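Local coordinates for leucine--trna ligase (Agrobacterium radiobacter, PDB 5AH5), which probably charges tRNA(Leu) with leucine in an ATP-dependent reaction, as a zinc-binding aminoacyl-tRNA synthetase that also carries an editing domain, at residues F190-S195 against L412-I417; E226-R231 against T246-L251; V230-E235 against V308-N313; G301-L306 against P318-N323. All blocks are in the same frame, centred on the assembly; numbering follows the deposited sequence.

Interaction 1 (F190-S195 against L412-I417)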
# COMPACT_ATOMS: atom_id res chain seq x y z
N PHE B 190 11.20 21.62 0.45
CA PHE B 190 10.94 20.66 -0.60
C PHE B 190 11.93 19.50 -0.52
O PHE B 190 13.05 19.66 0.03
CB PHE B 190 11.19 21.31 -1.96
CG PHE B 190 10.26 22.41 -2.26
CD1 PHE B 190 9.04 22.16 -2.86
CD2 PHE B 190 10.59 23.73 -1.94
CE1 PHE B 190 8.17 23.21 -3.15
CE2 PHE B 190 9.74 24.75 -2.22
CZ PHE B 190 8.53 24.50 -2.83
N VAL B 191 11.53 18.36 -1.08
CA VAL B 191 12.47 17.28 -1.39
C VAL B 191 12.52 17.07 -2.90
O VAL B 191 11.48 17.06 -3.58
CB VAL B 191 12.14 15.95 -0.74
CG1 VAL B 191 13.42 15.14 -0.55
CG2 VAL B 191 11.41 16.13 0.58
N ASP B 192 13.73 16.91 -3.43
CA ASP B 192 13.95 16.78 -4.87
C ASP B 192 13.61 15.37 -5.38
O ASP B 192 14.47 14.61 -5.74
CB ASP B 192 15.40 17.13 -5.18
CG ASP B 192 15.67 17.28 -6.67
OD1 ASP B 192 14.73 17.19 -7.50
OD2 ASP B 192 16.83 17.48 -7.01
N ILE B 193 12.34 15.03 -5.36
CA ILE B 193 11.84 13.77 -5.94
C ILE B 193 11.97 13.69 -7.48
O ILE B 193 12.15 12.60 -8.06
CB ILE B 193 10.41 13.52 -5.45
CG1 ILE B 193 9.96 12.06 -5.66
CG2 ILE B 193 9.44 14.51 -6.08
CD1 ILE B 193 8.61 11.80 -5.01
N ARG B 194 11.91 14.84 -8.15
CA ARG B 194 12.11 14.90 -9.61
C ARG B 194 13.41 14.26 -10.05
O ARG B 194 13.43 13.58 -11.07
CB ARG B 194 11.95 16.31 -10.19
CG ARG B 194 10.50 16.76 -10.29
CD ARG B 194 10.33 18.24 -10.65
NE ARG B 194 10.79 18.49 -12.00
CZ ARG B 194 10.08 18.33 -13.12
NH1 ARG B 194 8.81 17.93 -13.12
NH2 ARG B 194 10.66 18.59 -14.28
N SER B 195 14.47 14.40 -9.28
CA SER B 195 15.77 13.86 -9.65
C SER B 195 15.82 12.32 -9.57
O SER B 195 16.73 11.70 -10.10
CB SER B 195 16.89 14.47 -8.78
OG SER B 195 16.74 14.11 -7.40
N LEU B 412 5.34 15.10 -12.43
CA LEU B 412 5.74 15.05 -11.03
C LEU B 412 6.30 16.41 -10.56
O LEU B 412 7.25 16.96 -11.15
CB LEU B 412 6.83 13.98 -10.89
CG LEU B 412 7.35 13.65 -9.51
CD1 LEU B 412 6.24 13.10 -8.67
CD2 LEU B 412 8.52 12.70 -9.56
N GLN B 413 5.72 16.95 -9.50
CA GLN B 413 6.28 18.19 -8.90
C GLN B 413 7.18 17.83 -7.70
O GLN B 413 6.94 16.83 -6.98
CB GLN B 413 5.16 19.06 -8.44
CG GLN B 413 4.20 19.39 -9.55
CD GLN B 413 3.08 20.26 -9.06
OE1 GLN B 413 3.22 20.94 -8.05
NE2 GLN B 413 1.94 20.23 -9.76
N ASN B 414 8.19 18.63 -7.44
CA ASN B 414 8.94 18.44 -6.21
C ASN B 414 8.03 18.57 -5.01
O ASN B 414 7.00 19.24 -5.04
CB ASN B 414 10.20 19.27 -6.16
CG ASN B 414 11.37 18.58 -6.88
OD1 ASN B 414 11.33 17.40 -7.21
ND2 ASN B 414 12.44 19.31 -7.08
N TRP B 415 8.38 17.80 -3.98
CA TRP B 415 7.52 17.52 -2.84
C TRP B 415 7.65 18.61 -1.74
O TRP B 415 8.67 18.63 -1.03
CB TRP B 415 8.02 16.20 -2.30
CG TRP B 415 7.29 15.62 -1.13
CD1 TRP B 415 6.10 15.99 -0.66
CD2 TRP B 415 7.75 14.55 -0.33
NE1 TRP B 415 5.77 15.21 0.44
CE2 TRP B 415 6.78 14.32 0.64
CE3 TRP B 415 8.89 13.75 -0.36
CZ2 TRP B 415 6.89 13.31 1.57
CZ3 TRP B 415 9.02 12.75 0.59
CH2 TRP B 415 8.01 12.55 1.55
N SER B 416 6.63 19.46 -1.59
CA SER B 416 6.46 20.37 -0.44
C SER B 416 6.19 19.60 0.82
O SER B 416 5.13 18.95 0.91
CB SER B 416 5.21 21.26 -0.53
OG SER B 416 5.24 22.01 -1.67
N ILE B 417 7.04 19.79 1.81
CA ILE B 417 6.94 19.15 3.12
C ILE B 417 6.69 20.08 4.29
O ILE B 417 6.28 19.61 5.36
CB ILE B 417 8.14 18.22 3.42
CG1 ILE B 417 9.49 18.95 3.31
CG2 ILE B 417 8.09 17.06 2.44
CD1 ILE B 417 10.66 18.21 3.95
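Phe-190 and Val-191 pair antiparallel with Ser-416 and Trp-415, and the 191/415 pair closes a two-bond ring, Val-191 N to Trp-415 O at 2.9 Å and Trp-415 N to Val-191 O at 3.2 Å. Val-191 O also takes the amide of Ile-193, closing an inverse gamma turn centred on Asp-192. Past the turn the Asn-414 amide does the work. Its OD1 receives Arg-194 N at 2.8 Å, nearly along the C=O axis, while ND2 comes down on Asp-192 OD1 from above the carboxylate plane, 3.1 Å away. In Arg-194 a turn about the CG-CD bond (chi3 68°) folds NE back, and NH1 meets Leu-412 O at 2.7 Å in the guanidinium plane; NH1 also bonds Tyr-410 O. On the apolar side Val-191 lies alongside Trp-415, CG2 being 3.6 Å from CE3, and Ile-417 CG2 sits over one face of the indole toward its rim. Phe-539 of helix 533-546 packs on Val-191 and Trp-415, and Tyr-536 of the same helix stacks on the indole. Strands 182-191 and 415-419 pair at the two chain connections that flank the inserted editing domain, an insertion characteristic of leucyl-, isoleucyl- and valyl-tRNA synthetases.

Interaction 2 (E226-R231 against T246-L251); sequences EGAEVR and TRLDTL. With nucleotides of chain D.
Val-230 and Ala-228, on a strand of the editing domain's mixed beta-sheet, meet Leu-248 and Leu-251 from the loop that follows strand 243-245. The contact is apolar, with no hydrogen bond between the segments. Leu-248 is the side chain to follow. Its CB leaves the loop heading for the strand, and CG stands anti to the backbone N (chi1 174°), carrying the fork onward. The two methyls then divide: CD1 reaches Val-230 CG2 at 3.6 Å, and CD2 rests 3.9 Å from Ala-228 CB. Leu-394 and Ile-395 of helix 388-400 also touch this leucine, so it is packed between helix and sheet. Further along, Val-230 and Leu-251 approach tip to tip, with CG1 of the valine 3.9 Å from CD1 of the leucine. The turn is held by Arg-247 O, which accepts both the amide and the hydroxyl of Thr-250. At the start of the loop Thr-246 sends CG2 to Glu-226 O, 3.6 Å away, and gives its polar side to the RNA. There O3' of A84 of chain D is gripped twice, by Thr-246 N at 2.9 Å in a nearly straight bond (168°) and by Thr-246 OG1 at 3.0 Å.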
# COMPACT_ATOMS: atom_id res chain seq x y z
N GLU B 226 8.05 12.99 -23.76
CA GLU B 226 9.16 13.22 -24.69
C GLU B 226 8.77 14.31 -25.71
O GLU B 226 7.63 14.36 -26.16
CB GLU B 226 9.54 11.89 -25.36
CG GLU B 226 11.03 11.55 -25.25
CD GLU B 226 11.47 11.20 -23.83
OE1 GLU B 226 10.73 10.47 -23.15
OE2 GLU B 226 12.56 11.66 -23.40
N GLY B 227 9.70 15.22 -26.03
CA GLY B 227 9.42 16.31 -26.97
C GLY B 227 10.65 17.11 -27.37
O GLY B 227 11.78 16.61 -27.32
N ALA B 228 10.44 18.37 -27.77
CA ALA B 228 11.56 19.25 -28.13
C ALA B 228 11.43 20.66 -27.57
O ALA B 228 10.33 21.25 -27.56
CB ALA B 228 11.72 19.28 -29.64
N GLU B 229 12.57 21.19 -27.10
CA GLU B 229 12.69 22.58 -26.65
C GLU B 229 13.30 23.42 -27.77
O GLU B 229 14.40 23.10 -28.25
CB GLU B 229 13.53 22.69 -25.36
CG GLU B 229 12.76 22.40 -24.07
CD GLU B 229 13.62 22.52 -22.82
OE1 GLU B 229 13.99 23.65 -22.45
OE2 GLU B 229 13.91 21.48 -22.17
N VAL B 230 12.58 24.46 -28.20
CA VAL B 230 13.04 25.40 -29.23
C VAL B 230 13.27 26.76 -28.56
O VAL B 230 12.34 27.32 -27.97
CB VAL B 230 12.00 25.56 -30.36
CG1 VAL B 230 12.56 26.41 -31.49
CG2 VAL B 230 11.55 24.21 -30.88
N ARG B 231 14.50 27.28 -28.64
CA ARG B 231 14.86 28.55 -28.00
C ARG B 231 14.43 29.74 -28.88
O ARG B 231 14.66 29.73 -30.08
CB ARG B 231 16.36 28.60 -27.68
CG ARG B 231 16.81 27.51 -26.71
CD ARG B 231 18.22 27.72 -26.19
NE ARG B 231 18.33 28.89 -25.30
CZ ARG B 231 19.37 29.19 -24.52
NH1 ARG B 231 20.46 28.41 -24.47
NH2 ARG B 231 19.34 30.29 -23.77
N THR B 246 5.66 18.68 -28.86
CA THR B 246 5.77 17.35 -29.44
C THR B 246 5.70 17.42 -30.98
O THR B 246 6.31 16.61 -31.67
CB THR B 246 4.67 16.42 -28.90
OG1 THR B 246 3.38 16.98 -29.19
CG2 THR B 246 4.82 16.24 -27.37
N ARG B 247 4.94 18.40 -31.51
CA ARG B 247 4.86 18.65 -32.96
C ARG B 247 5.94 19.65 -33.42
O ARG B 247 5.62 20.72 -33.92
CB ARG B 247 3.46 19.19 -33.35
CG ARG B 247 2.25 18.38 -32.89
CD ARG B 247 2.41 16.86 -33.04
NE ARG B 247 2.95 16.43 -34.33
CZ ARG B 247 2.26 16.34 -35.47
NH1 ARG B 247 0.97 16.67 -35.53
NH2 ARG B 247 2.87 15.93 -36.58
N LEU B 248 7.22 19.31 -33.25
CA LEU B 248 8.31 20.19 -33.70
C LEU B 248 8.17 20.44 -35.20
O LEU B 248 8.39 21.55 -35.68
CB LEU B 248 9.69 19.60 -33.40
CG LEU B 248 10.93 20.35 -33.96
CD1 LEU B 248 10.93 21.80 -33.54
CD2 LEU B 248 12.24 19.70 -33.53
N ASP B 249 7.78 19.37 -35.91
CA ASP B 249 7.43 19.42 -37.33
C ASP B 249 6.75 20.73 -37.79
O ASP B 249 7.13 21.27 -38.82
CB ASP B 249 6.61 18.17 -37.75
CG ASP B 249 5.31 18.01 -36.97
OD1 ASP B 249 4.27 18.58 -37.37
OD2 ASP B 249 5.31 17.27 -35.97
N THR B 250 5.81 21.26 -37.01
CA THR B 250 5.12 22.51 -37.39
C THR B 250 5.83 23.82 -36.93
O THR B 250 5.16 24.84 -36.76
CB THR B 250 3.67 22.49 -36.86
OG1 THR B 250 3.69 22.35 -35.44
CG2 THR B 250 2.86 21.34 -37.46
N LEU B 251 7.16 23.81 -36.80
CA LEU B 251 7.92 24.96 -36.24
C LEU B 251 7.86 26.27 -37.06
O LEU B 251 7.69 27.36 -36.50
CB LEU B 251 9.40 24.57 -36.04
CG LEU B 251 10.40 25.63 -35.54
CD1 LEU B 251 9.90 26.34 -34.29
CD2 LEU B 251 11.75 24.97 -35.28
P A D 84 -0.31 16.65 -25.13
OP1 A D 84 -0.33 15.47 -26.03
OP2 A D 84 0.67 16.74 -24.01
O5' A D 84 -0.07 17.90 -26.10
C5' A D 84 1.27 18.33 -26.43
C4' A D 84 1.24 19.73 -26.98
O4' A D 84 0.70 20.63 -25.99
C3' A D 84 2.58 20.37 -27.34
O3' A D 84 3.08 19.94 -28.61
C2' A D 84 2.21 21.84 -27.37
O2' A D 84 1.60 22.18 -28.60
C1' A D 84 1.24 21.93 -26.19
N9 A D 84 1.80 22.40 -24.92
C8 A D 84 3.12 22.42 -24.51
N7 A D 84 3.30 22.94 -23.32
C5 A D 84 2.01 23.28 -22.91
C6 A D 84 1.52 23.88 -21.73
N6 A D 84 2.30 24.23 -20.70
N1 A D 84 0.19 24.08 -21.64
C2 A D 84 -0.59 23.72 -22.67
N3 A D 84 -0.25 23.14 -23.82
C4 A D 84 1.09 22.96 -23.89

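Interaction 3 (V230-E235 against V308-N313); sequences VRFLVE and VVNPLN
Leu-233 O and Val-309 N make the hydrogen bond that joins these two segments, 2.8 Å long and in the carbonyl plane. The strands run antiparallel but splayed, their end-to-end directions 128° apart, and Val-234 faces Val-308 as a non-hydrogen-bonded pair.

The close packing lies on the side of Phe-232 and Val-308. CG of the phenylalanine stands anti to the carbonyl carbon (chi1 -85°), 3.4 Å from Val-309 O; beyond it CD2 is 3.2 Å from the same oxygen, and CE2 reaches Asn-310 CA at 3.9 Å. Val-309 O also receives a CA-H...O contact from Phe-232 CA. Val-308 holds its CG2 anti to the backbone N, where it touches Leu-233 O at 3.0 Å and meets Phe-232 CB at 3.9 Å. At the other end Pro-311 sets CG and CD against a carbonyl, each 3.2 Å from Arg-231 O.

The opposite side is looser. Leu-233 is exposed and comes no nearer to the side chain of Val-309 than 4.4 Å, from CD1 to CG1. Glu-235, also exposed, makes a long, weak ion pair with Arg-316, while Arg-231 directs its NE to Thr-240.

Within the editing domain this is where strand 301-310 joins strand 224-234, which is flanked by strand 243-245, with Val-230 bonded to Ala-243, and by the residues just before it, with Phe-232 bonded to Ile-241. Strand 315-322 continues the sheet beyond Val-308, and Ile-257 of strand 257-259 packs against both Phe-232 and Val-308.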
# COMPACT_ATOMS: atom_id res chain seq x y z
N VAL B 230 12.58 24.46 -28.20
CA VAL B 230 13.04 25.40 -29.23
C VAL B 230 13.27 26.76 -28.56
O VAL B 230 12.34 27.32 -27.97
CB VAL B 230 12.00 25.56 -30.36
CG1 VAL B 230 12.56 26.41 -31.49
CG2 VAL B 230 11.55 24.21 -30.88
N ARG B 231 14.50 27.28 -28.64
CA ARG B 231 14.86 28.55 -28.00
C ARG B 231 14.43 29.74 -28.88
O ARG B 231 14.66 29.73 -30.08
CB ARG B 231 16.36 28.60 -27.68
CG ARG B 231 16.81 27.51 -26.71
CD ARG B 231 18.22 27.72 -26.19
NE ARG B 231 18.33 28.89 -25.30
CZ ARG B 231 19.37 29.19 -24.52
NH1 ARG B 231 20.46 28.41 -24.47
NH2 ARG B 231 19.34 30.29 -23.77
N PHE B 232 13.80 30.75 -28.27
CA PHE B 232 13.26 31.93 -28.98
C PHE B 232 13.88 33.23 -28.43
O PHE B 232 13.57 33.63 -27.30
CB PHE B 232 11.73 31.98 -28.83
CG PHE B 232 10.97 31.14 -29.84
CD1 PHE B 232 11.06 29.75 -29.82
CD2 PHE B 232 10.14 31.74 -30.78
CE1 PHE B 232 10.34 28.99 -30.73
CE2 PHE B 232 9.42 30.98 -31.70
CZ PHE B 232 9.52 29.60 -31.67
N LEU B 233 14.72 33.90 -29.23
CA LEU B 233 15.45 35.10 -28.79
C LEU B 233 14.56 36.35 -28.82
O LEU B 233 13.70 36.47 -29.70
CB LEU B 233 16.72 35.35 -29.64
CG LEU B 233 17.76 34.23 -29.78
CD1 LEU B 233 17.74 33.60 -31.17
CD2 LEU B 233 19.17 34.72 -29.46
N VAL B 234 14.80 37.26 -27.87
CA VAL B 234 14.05 38.53 -27.75
C VAL B 234 14.91 39.71 -28.25
O VAL B 234 16.12 39.77 -27.96
CB VAL B 234 13.57 38.80 -26.30
CG1 VAL B 234 12.40 39.77 -26.30
CG2 VAL B 234 13.19 37.50 -25.59
N GLU B 235 14.28 40.65 -28.96
CA GLU B 235 14.97 41.63 -29.82
C GLU B 235 16.04 42.48 -29.13
O GLU B 235 17.23 42.28 -29.37
CB GLU B 235 13.96 42.54 -30.52
CG GLU B 235 13.28 41.87 -31.69
CD GLU B 235 11.93 42.46 -31.99
OE1 GLU B 235 11.01 42.26 -31.17
OE2 GLU B 235 11.78 43.12 -33.04
N VAL B 308 9.52 38.39 -30.74
CA VAL B 308 10.47 37.32 -30.45
C VAL B 308 10.71 36.44 -31.70
O VAL B 308 9.85 36.37 -32.57
CB VAL B 308 9.91 36.50 -29.25
CG1 VAL B 308 8.80 35.54 -29.68
CG2 VAL B 308 11.02 35.79 -28.50
N VAL B 309 11.87 35.77 -31.75
CA VAL B 309 12.40 35.14 -33.00
C VAL B 309 12.41 33.59 -33.03
O VAL B 309 12.78 32.94 -32.06
CB VAL B 309 13.82 35.73 -33.33
CG1 VAL B 309 14.71 34.78 -34.15
CG2 VAL B 309 13.69 37.07 -34.04
N ASN B 310 12.03 33.05 -34.20
CA ASN B 310 12.04 31.61 -34.53
C ASN B 310 13.36 31.25 -35.24
O ASN B 310 13.49 31.52 -36.43
CB ASN B 310 10.81 31.37 -35.45
CG ASN B 310 10.66 29.94 -35.93
OD1 ASN B 310 11.64 29.20 -36.10
ND2 ASN B 310 9.42 29.55 -36.20
N PRO B 311 14.35 30.62 -34.54
CA PRO B 311 15.72 30.50 -35.09
C PRO B 311 15.96 29.50 -36.25
O PRO B 311 17.08 29.42 -36.76
CB PRO B 311 16.55 30.11 -33.87
CG PRO B 311 15.62 29.27 -33.09
CD PRO B 311 14.26 29.93 -33.24
N LEU B 312 14.94 28.73 -36.63
CA LEU B 312 14.93 28.08 -37.96
C LEU B 312 14.70 29.16 -39.01
O LEU B 312 15.63 29.54 -39.75
CB LEU B 312 13.83 26.99 -38.06
CG LEU B 312 13.36 26.51 -39.45
CD1 LEU B 312 14.32 25.47 -40.02
CD2 LEU B 312 11.94 25.97 -39.39
N ASN B 313 13.47 29.68 -39.03
CA ASN B 313 13.02 30.68 -40.00
C ASN B 313 13.84 32.00 -39.95
O ASN B 313 13.96 32.68 -40.97
CB ASN B 313 11.52 30.96 -39.77
CG ASN B 313 10.78 31.29 -41.04
OD1 ASN B 313 10.93 32.37 -41.60
ND2 ASN B 313 9.96 30.35 -41.50

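Interaction 4 (G301-L306 against P318-N323)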
# COMPACT_ATOMS: atom_id res chain seq x y z
N GLY B 301 -6.18 36.14 -22.49
CA GLY B 301 -4.81 36.51 -22.85
C GLY B 301 -4.56 38.00 -23.02
O GLY B 301 -5.51 38.79 -23.08
N ILE B 302 -3.28 38.37 -23.09
CA ILE B 302 -2.86 39.76 -23.29
C ILE B 302 -1.61 39.80 -24.16
O ILE B 302 -0.63 39.11 -23.87
CB ILE B 302 -2.60 40.50 -21.95
CG1 ILE B 302 -2.22 41.95 -22.21
CG2 ILE B 302 -1.52 39.82 -21.11
CD1 ILE B 302 -2.26 42.81 -20.99
N PHE B 303 -1.66 40.61 -25.22
CA PHE B 303 -0.49 40.85 -26.09
C PHE B 303 0.57 41.54 -25.23
O PHE B 303 0.27 42.50 -24.53
CB PHE B 303 -0.88 41.71 -27.31
CG PHE B 303 0.28 42.07 -28.22
CD1 PHE B 303 1.18 41.09 -28.67
CD2 PHE B 303 0.47 43.39 -28.65
CE1 PHE B 303 2.24 41.42 -29.50
CE2 PHE B 303 1.53 43.72 -29.49
CZ PHE B 303 2.41 42.74 -29.92
N THR B 304 1.79 41.02 -25.27
CA THR B 304 2.87 41.56 -24.45
C THR B 304 3.19 42.99 -24.87
O THR B 304 3.48 43.84 -24.02
CB THR B 304 4.17 40.75 -24.58
OG1 THR B 304 3.87 39.35 -24.71
CG2 THR B 304 5.09 40.99 -23.37
N GLY B 305 3.14 43.24 -26.18
CA GLY B 305 3.70 44.43 -26.80
C GLY B 305 4.91 43.96 -27.58
O GLY B 305 4.95 44.11 -28.80
N LEU B 306 5.86 43.33 -26.88
CA LEU B 306 7.15 42.92 -27.45
C LEU B 306 7.00 41.78 -28.50
O LEU B 306 5.88 41.31 -28.77
CB LEU B 306 8.17 42.53 -26.34
CG LEU B 306 8.31 43.29 -24.99
CD1 LEU B 306 9.65 43.00 -24.33
CD2 LEU B 306 8.12 44.80 -25.11
N PRO B 318 4.98 37.27 -32.81
CA PRO B 318 4.36 37.95 -31.65
C PRO B 318 4.36 37.14 -30.34
O PRO B 318 4.17 35.93 -30.36
CB PRO B 318 2.92 38.20 -32.13
CG PRO B 318 2.66 37.19 -33.19
CD PRO B 318 3.99 36.99 -33.87
N LEU B 319 4.57 37.82 -29.20
CA LEU B 319 4.56 37.20 -27.86
C LEU B 319 3.31 37.61 -27.07
O LEU B 319 2.88 38.76 -27.11
CB LEU B 319 5.83 37.57 -27.08
CG LEU B 319 6.09 36.93 -25.70
CD1 LEU B 319 6.18 35.42 -25.79
CD2 LEU B 319 7.37 37.48 -25.07
N TYR B 320 2.74 36.65 -26.35
CA TYR B 320 1.50 36.81 -25.57
C TYR B 320 1.65 36.19 -24.16
O TYR B 320 2.69 35.60 -23.83
CB TYR B 320 0.32 36.15 -26.31
CG TYR B 320 -0.27 36.95 -27.47
CD1 TYR B 320 0.40 37.06 -28.71
CD2 TYR B 320 -1.54 37.55 -27.35
CE1 TYR B 320 -0.16 37.78 -29.76
CE2 TYR B 320 -2.11 38.26 -28.41
CZ TYR B 320 -1.42 38.37 -29.61
OH TYR B 320 -1.98 39.08 -30.64
N VAL B 321 0.62 36.38 -23.33
CA VAL B 321 0.50 35.74 -22.02
C VAL B 321 -0.94 35.24 -21.96
O VAL B 321 -1.86 36.05 -22.00
CB VAL B 321 0.88 36.71 -20.86
CG1 VAL B 321 0.28 36.29 -19.51
CG2 VAL B 321 2.39 36.81 -20.71
N ALA B 322 -1.12 33.92 -21.90
CA ALA B 322 -2.44 33.28 -21.96
C ALA B 322 -2.68 32.30 -20.81
O ALA B 322 -1.74 31.67 -20.30
CB ALA B 322 -2.62 32.58 -23.30
N ASN B 323 -3.95 32.19 -20.42
CA ASN B 323 -4.38 31.33 -19.29
C ASN B 323 -4.35 29.82 -19.60
O ASN B 323 -4.10 29.00 -18.70
CB ASN B 323 -5.78 31.77 -18.78
CG ASN B 323 -6.91 31.45 -19.77
OD1 ASN B 323 -6.67 31.17 -20.94
ND2 ASN B 323 -8.14 31.51 -19.29
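Phe-303 and Tyr-320 form the aromatic side of this antiparallel pair, and their rings cross obliquely, with centroids 5.3 Å apart and planes at 49°. Both the root and the ring of the phenylalanine lie over the tyrosine: Phe-303 CA sits above the Tyr-320 face, 4.0 Å from the ring centroid, in a CH-pi contact. Phe-303 CG is anti to its backbone N (chi1 177°), and CD1 beyond it lies above the same ring toward the rim, 3.7 Å from Tyr-320 CE1. The Phe-303 ring in turn has Gly-305 N over its centre, where the chain turns a corner.

Ile-302 and Val-321 occupy the other side of the sheet, alongside each other and pointing the same way, Ile-302 CG2 being 3.9 Å from Val-321 CB. Their backbones exchange two hydrogen bonds. Thr-304 grips Leu-319 O twice from one face of the carbonyl plane: its N at 3.1 Å, tilted from that plane, and its OG1 at 2.7 Å, well above it. The hydroxyl is thereby fixed against Leu-319, whose CG is 3.4 Å from OG1.

The pair forms the beta hairpin of strands 301-310 and 315-322 in the editing domain. Strand 257-259 runs parallel on the far edge of 315-322, bonded to Pro-318, Tyr-320 and Ala-322, while Tyr-282 of helix 277-287 covers Ile-302 and Val-321, and Phe-347 of helix 342-348 meets the Tyr-320 ring.

Interaction 1 stands apart, about 26 Å or more from the other three between centres, on a different sheet; along the chain its segments bracket all of them. It is buried and mixes strand bonds with amide and guanidinium grips. Interactions 2, 3 and 4 share the editing-domain sheet. Interaction 2 is buried and apolar between its segments, and touches RNA at one end. It shares Val-230 and Arg-231 with interaction 3, and Asn-310 ND2 probably bonds Leu-251 O across the two. Interactions 3 and 4, both only partly buried, use successive parts of strand 301-310: one bond joins the splayed strands of interaction 3, three backbone bonds and a threonine hydroxyl join the hairpin strands of interaction 4.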